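Local coordinates for ORF 37 (Human herpesvirus 8 type M, PDB 3FHD), which cuts single- and double-stranded DNA as an exonuclease and endonuclease, processing branched or non-linear viral intermediates so that mature unit-length genomes can be packaged, at residues 82-93 with 137-147. Sequence-based numbering, arbitrary orientation.
Sequences PALRMAYNYFLF and RHHICCLVERA
Met-86 lies across the methylenes of Arg-137 at about a right angle and carries the middle of this contact, its long flexible chain filling the gap between helical segments 83-93 and 137-147, whose axes come no nearer than 11.5 Å. The thioether is put there by CG standing beside the backbone N (chi1 -75°) and by further bends at chi2 and chi3. Met-86 SD rests 4.0 Å from CG2 of Ile-140, and the methyl CE of Met-86 meets SG of Cys-141 at 3.9 Å. The branched Ile-140 thus supports the sulfur while the compact Cys-141 meets the terminal methyl, and together they give the end of the thioether an apolar bed. One turn before Met-86, the ring of Pro-82 crosses the chain of Arg-137 at its CD and NE, Pro-82 CG lying 3.4 Å from Arg-137 NE; the arginine is apolar along its stem and polar at its tip, where NE and NH2 bond to Pro-233 O and Gln-234 OE1.

Toward the C-terminal ends of the two segments the spacer is Phe-93. Phe-93 CE2 lies 3.6 Å from CG2 of Val-144, while Phe-93 CE1 reaches CB of Ala-147 at 3.8 Å, the small alanine accommodating the broad ring. Val-144 CG2 also approaches Asn-89 OD1, at 3.4 Å. That buried amide is satisfied within its own side of the interface and beyond: Asn-89 ND2 donates to Arg-85 O (2.9 Å) from above the carbonyl plane, on the face opposite the backbone N of Asn-89, and OD1 accepts from Gln-231. Gripped at both ends, the amide is fixed in rotation. Gln-231 also receives Arg-85 NE, linking two residues of helix 83-100 to strand 230-231.

Away from the magnesium site, segments 83-93 and 137-147, parts of helices 83-100 and 134-147, run in the same general direction at 41°. Helix 122-130 touches Met-86, helix 104-113 covers Ile-140, and helix 394-412 packs against Cys-141, completing a largely helical part of the nuclease.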
loop_
_atom_site.group_PDB
_atom_site.type_symbol
_atom_site.label_atom_id
_atom_site.label_comp_id
_atom_site.label_asym_id
_atom_site.label_seq_id
_atom_site.Cartn_x
_atom_site.Cartn_y
_atom_site.Cartn_z
ATOM N N PRO A 82 1.614 1.162 21.078
ATOM C CA PRO A 82 1.834 2.273 20.140
ATOM C C PRO A 82 2.120 3.665 20.752
ATOM O O PRO A 82 2.230 4.630 19.991
ATOM C CB PRO A 82 0.520 2.305 19.387
ATOM C CG PRO A 82 -0.501 1.967 20.474
ATOM C CD PRO A 82 0.172 0.964 21.351
ATOM N N ALA A 83 2.222 3.782 22.083
ATOM C CA ALA A 83 2.301 5.089 22.741
ATOM C C ALA A 83 3.464 5.956 22.243
ATOM O O ALA A 83 3.309 7.158 22.046
ATOM C CB ALA A 83 2.334 4.946 24.313
ATOM N N LEU A 84 4.633 5.353 22.061
ATOM C CA LEU A 84 5.796 6.148 21.626
ATOM C C LEU A 84 5.641 6.627 20.146
ATOM O O LEU A 84 6.083 7.721 19.778
ATOM C CB LEU A 84 7.083 5.339 21.859
ATOM C CG LEU A 84 8.424 5.993 21.545
ATOM C CD1 LEU A 84 8.552 7.377 22.219
ATOM C CD2 LEU A 84 9.579 5.051 21.937
ATOM N N ARG A 85 4.986 5.811 19.327
ATOM C CA ARG A 85 4.641 6.193 17.941
ATOM C C ARG A 85 3.653 7.392 17.918
ATOM O O ARG A 85 3.814 8.296 17.088
ATOM C CB ARG A 85 4.038 4.979 17.200
ATOM C CG ARG A 85 3.783 5.217 15.710
ATOM C CD ARG A 85 5.055 5.465 14.933
ATOM N NE ARG A 85 4.751 5.973 13.581
ATOM C CZ ARG A 85 5.628 6.065 12.584
ATOM N NH1 ARG A 85 6.854 5.607 12.741
ATOM N NH2 ARG A 85 5.238 6.569 11.410
ATOM N N MET A 86 2.662 7.374 18.823
ATOM C CA MET A 86 1.710 8.499 19.003
ATOM C C MET A 86 2.459 9.770 19.412
ATOM O O MET A 86 2.231 10.829 18.833
ATOM C CB MET A 86 0.622 8.165 20.046
ATOM C CG MET A 86 -0.456 7.201 19.537
ATOM S SD MET A 86 -1.322 7.715 18.027
ATOM C CE MET A 86 -1.243 6.184 17.205
ATOM N N ALA A 87 3.396 9.640 20.361
ATOM C CA ALA A 87 4.272 10.762 20.797
ATOM C C ALA A 87 5.050 11.355 19.609
ATOM O O ALA A 87 5.081 12.584 19.420
ATOM C CB ALA A 87 5.257 10.278 21.871
ATOM N N TYR A 88 5.692 10.483 18.833
ATOM C CA TYR A 88 6.374 10.889 17.587
ATOM C C TYR A 88 5.439 11.628 16.627
ATOM O O TYR A 88 5.816 12.692 16.106
ATOM C CB TYR A 88 6.972 9.666 16.857
ATOM C CG TYR A 88 7.386 9.978 15.419
ATOM C CD1 TYR A 88 8.454 10.826 15.155
ATOM C CD2 TYR A 88 6.663 9.447 14.338
ATOM C CE1 TYR A 88 8.833 11.148 13.822
ATOM C CE2 TYR A 88 7.010 9.772 13.004
ATOM C CZ TYR A 88 8.115 10.601 12.769
ATOM O OH TYR A 88 8.456 10.914 11.469
ATOM N N ASN A 89 4.240 11.072 16.382
ATOM C CA ASN A 89 3.265 11.737 15.485
ATOM C C ASN A 89 3.017 13.181 15.941
ATOM O O ASN A 89 2.985 14.112 15.139
ATOM C CB ASN A 89 1.934 10.985 15.405
ATOM C CG ASN A 89 1.943 9.874 14.319
ATOM O OD1 ASN A 89 1.213 9.953 13.332
ATOM N ND2 ASN A 89 2.784 8.880 14.488
ATOM N N TYR A 90 2.840 13.371 17.243
ATOM C CA TYR A 90 2.655 14.724 17.757
ATOM C C TYR A 90 3.812 15.666 17.413
ATOM O O TYR A 90 3.591 16.733 16.843
ATOM C CB TYR A 90 2.371 14.729 19.272
ATOM C CG TYR A 90 2.414 16.147 19.804
ATOM C CD1 TYR A 90 1.377 17.057 19.510
ATOM C CD2 TYR A 90 3.485 16.588 20.580
ATOM C CE1 TYR A 90 1.423 18.374 19.982
ATOM C CE2 TYR A 90 3.525 17.920 21.073
ATOM C CZ TYR A 90 2.502 18.784 20.766
ATOM O OH TYR A 90 2.536 20.079 21.263
ATOM N N PHE A 91 5.039 15.287 17.763
ATOM C CA PHE A 91 6.219 16.118 17.454
ATOM C C PHE A 91 6.391 16.360 15.958
ATOM O O PHE A 91 6.762 17.482 15.537
ATOM C CB PHE A 91 7.495 15.484 18.036
ATOM C CG PHE A 91 7.586 15.606 19.553
ATOM C CD1 PHE A 91 7.873 16.827 20.141
ATOM C CD2 PHE A 91 7.330 14.512 20.365
ATOM C CE1 PHE A 91 7.928 16.971 21.551
ATOM C CE2 PHE A 91 7.389 14.618 21.758
ATOM C CZ PHE A 91 7.691 15.870 22.358
ATOM N N LEU A 92 6.191 15.305 15.168
ATOM C CA LEU A 92 6.274 15.404 13.710
ATOM C C LEU A 92 5.296 16.472 13.182
ATOM O O LEU A 92 5.678 17.389 12.484
ATOM C CB LEU A 92 5.938 14.047 13.056
ATOM C CG LEU A 92 5.907 14.119 11.517
ATOM C CD1 LEU A 92 7.215 14.736 10.929
ATOM C CD2 LEU A 92 5.637 12.758 10.965
ATOM N N PHE A 93 4.015 16.292 13.472
ATOM C CA PHE A 93 3.005 17.221 12.994
ATOM C C PHE A 93 3.030 18.609 13.645
ATOM O O PHE A 93 2.676 19.584 12.986
ATOM C CB PHE A 93 1.613 16.587 12.976
ATOM C CG PHE A 93 1.405 15.676 11.786
ATOM C CD1 PHE A 93 0.814 16.173 10.618
ATOM C CD2 PHE A 93 1.863 14.356 11.807
ATOM C CE1 PHE A 93 0.626 15.352 9.501
ATOM C CE2 PHE A 93 1.696 13.505 10.691
ATOM C CZ PHE A 93 1.083 14.015 9.514
ATOM N N ARG A 137 -6.564 7.074 19.188
ATOM C CA ARG A 137 -5.449 6.717 18.333
ATOM C C ARG A 137 -5.964 6.569 16.893
ATOM O O ARG A 137 -5.345 7.045 15.936
ATOM C CB ARG A 137 -4.775 5.436 18.829
ATOM C CG ARG A 137 -3.969 5.625 20.122
ATOM C CD ARG A 137 -2.994 4.443 20.389
ATOM N NE ARG A 137 -3.700 3.167 20.530
ATOM C CZ ARG A 137 -4.299 2.716 21.624
ATOM N NH1 ARG A 137 -4.307 3.421 22.754
ATOM N NH2 ARG A 137 -4.900 1.530 21.584
ATOM N N HIS A 138 -7.106 5.913 16.758
ATOM C CA HIS A 138 -7.787 5.774 15.468
ATOM C C HIS A 138 -8.047 7.131 14.815
ATOM O O HIS A 138 -7.799 7.332 13.596
ATOM C CB HIS A 138 -9.114 5.028 15.645
ATOM C CG HIS A 138 -9.867 4.826 14.361
ATOM N ND1 HIS A 138 -11.203 5.124 14.228
ATOM C CD2 HIS A 138 -9.465 4.365 13.154
ATOM C CE1 HIS A 138 -11.592 4.862 12.994
ATOM N NE2 HIS A 138 -10.556 4.400 12.323
ATOM N N HIS A 139 -8.559 8.064 15.610
ATOM C CA HIS A 139 -8.809 9.409 15.103
ATOM C C HIS A 139 -7.523 10.104 14.608
ATOM O O HIS A 139 -7.516 10.640 13.500
ATOM C CB HIS A 139 -9.561 10.279 16.116
ATOM C CG HIS A 139 -9.930 11.613 15.560
ATOM N ND1 HIS A 139 -11.101 11.832 14.870
ATOM C CD2 HIS A 139 -9.272 12.795 15.568
ATOM C CE1 HIS A 139 -11.166 13.101 14.506
ATOM N NE2 HIS A 139 -10.060 13.702 14.904
ATOM N N ILE A 140 -6.444 10.037 15.384
ATOM C CA ILE A 140 -5.144 10.559 14.952
ATOM C C ILE A 140 -4.659 9.931 13.615
ATOM O O ILE A 140 -4.246 10.630 12.666
ATOM C CB ILE A 140 -4.081 10.450 16.094
ATOM C CG1 ILE A 140 -4.367 11.449 17.266
ATOM C CG2 ILE A 140 -2.654 10.572 15.536
ATOM C CD1 ILE A 140 -4.329 12.895 16.876
ATOM N N CYS A 141 -4.722 8.606 13.525
ATOM C CA CYS A 141 -4.272 7.909 12.327
ATOM C C CYS A 141 -5.078 8.300 11.081
ATOM O O CYS A 141 -4.523 8.446 9.966
ATOM C CB CYS A 141 -4.296 6.405 12.586
ATOM S SG CYS A 141 -3.036 5.895 13.795
ATOM N N CYS A 142 -6.372 8.514 11.277
ATOM C CA CYS A 142 -7.250 8.999 10.215
ATOM C C CYS A 142 -6.886 10.417 9.776
ATOM O O CYS A 142 -6.960 10.733 8.580
ATOM C CB CYS A 142 -8.710 8.968 10.663
ATOM S SG CYS A 142 -9.389 7.291 10.705
ATOM N N LEU A 143 -6.523 11.267 10.734
ATOM C CA LEU A 143 -6.142 12.648 10.399
ATOM C C LEU A 143 -4.818 12.690 9.640
ATOM O O LEU A 143 -4.672 13.465 8.688
ATOM C CB LEU A 143 -6.073 13.503 11.673
ATOM C CG LEU A 143 -7.389 13.975 12.316
ATOM C CD1 LEU A 143 -6.971 14.726 13.572
ATOM C CD2 LEU A 143 -8.312 14.854 11.416
ATOM N N VAL A 144 -3.888 11.833 10.044
ATOM C CA VAL A 144 -2.588 11.655 9.359
ATOM C C VAL A 144 -2.752 11.148 7.905
ATOM O O VAL A 144 -2.080 11.654 6.978
ATOM C CB VAL A 144 -1.616 10.771 10.189
ATOM C CG1 VAL A 144 -0.379 10.397 9.353
ATOM C CG2 VAL A 144 -1.220 11.536 11.504
ATOM N N GLU A 145 -3.622 10.156 7.724
ATOM C CA GLU A 145 -4.005 9.690 6.392
ATOM C C GLU A 145 -4.488 10.823 5.502
ATOM O O GLU A 145 -4.008 10.966 4.368
ATOM C CB GLU A 145 -5.077 8.549 6.469
ATOM C CG GLU A 145 -5.424 7.946 5.083
ATOM C CD GLU A 145 -6.495 8.735 4.290
ATOM O OE1 GLU A 145 -7.412 9.332 4.901
ATOM O OE2 GLU A 145 -6.422 8.762 3.035
ATOM N N ARG A 146 -5.447 11.617 5.993
ATOM C CA ARG A 146 -5.982 12.757 5.239
ATOM C C ARG A 146 -4.891 13.789 4.912
ATOM O O ARG A 146 -4.843 14.298 3.789
ATOM C CB ARG A 146 -7.183 13.383 5.970
ATOM C CG ARG A 146 -8.489 12.541 5.886
ATOM C CD ARG A 146 -9.119 12.528 4.469
ATOM N NE ARG A 146 -8.506 11.505 3.624
ATOM C CZ ARG A 146 -8.623 11.402 2.299
ATOM N NH1 ARG A 146 -7.987 10.428 1.661
ATOM N NH2 ARG A 146 -9.380 12.235 1.599
ATOM N N ALA A 147 -3.995 14.045 5.861
ATOM C CA ALA A 147 -2.885 14.992 5.684
ATOM C C ALA A 147 -1.836 14.556 4.642
ATOM O O ALA A 147 -0.992 15.361 4.217
ATOM C CB ALA A 147 -2.205 15.216 7.016
#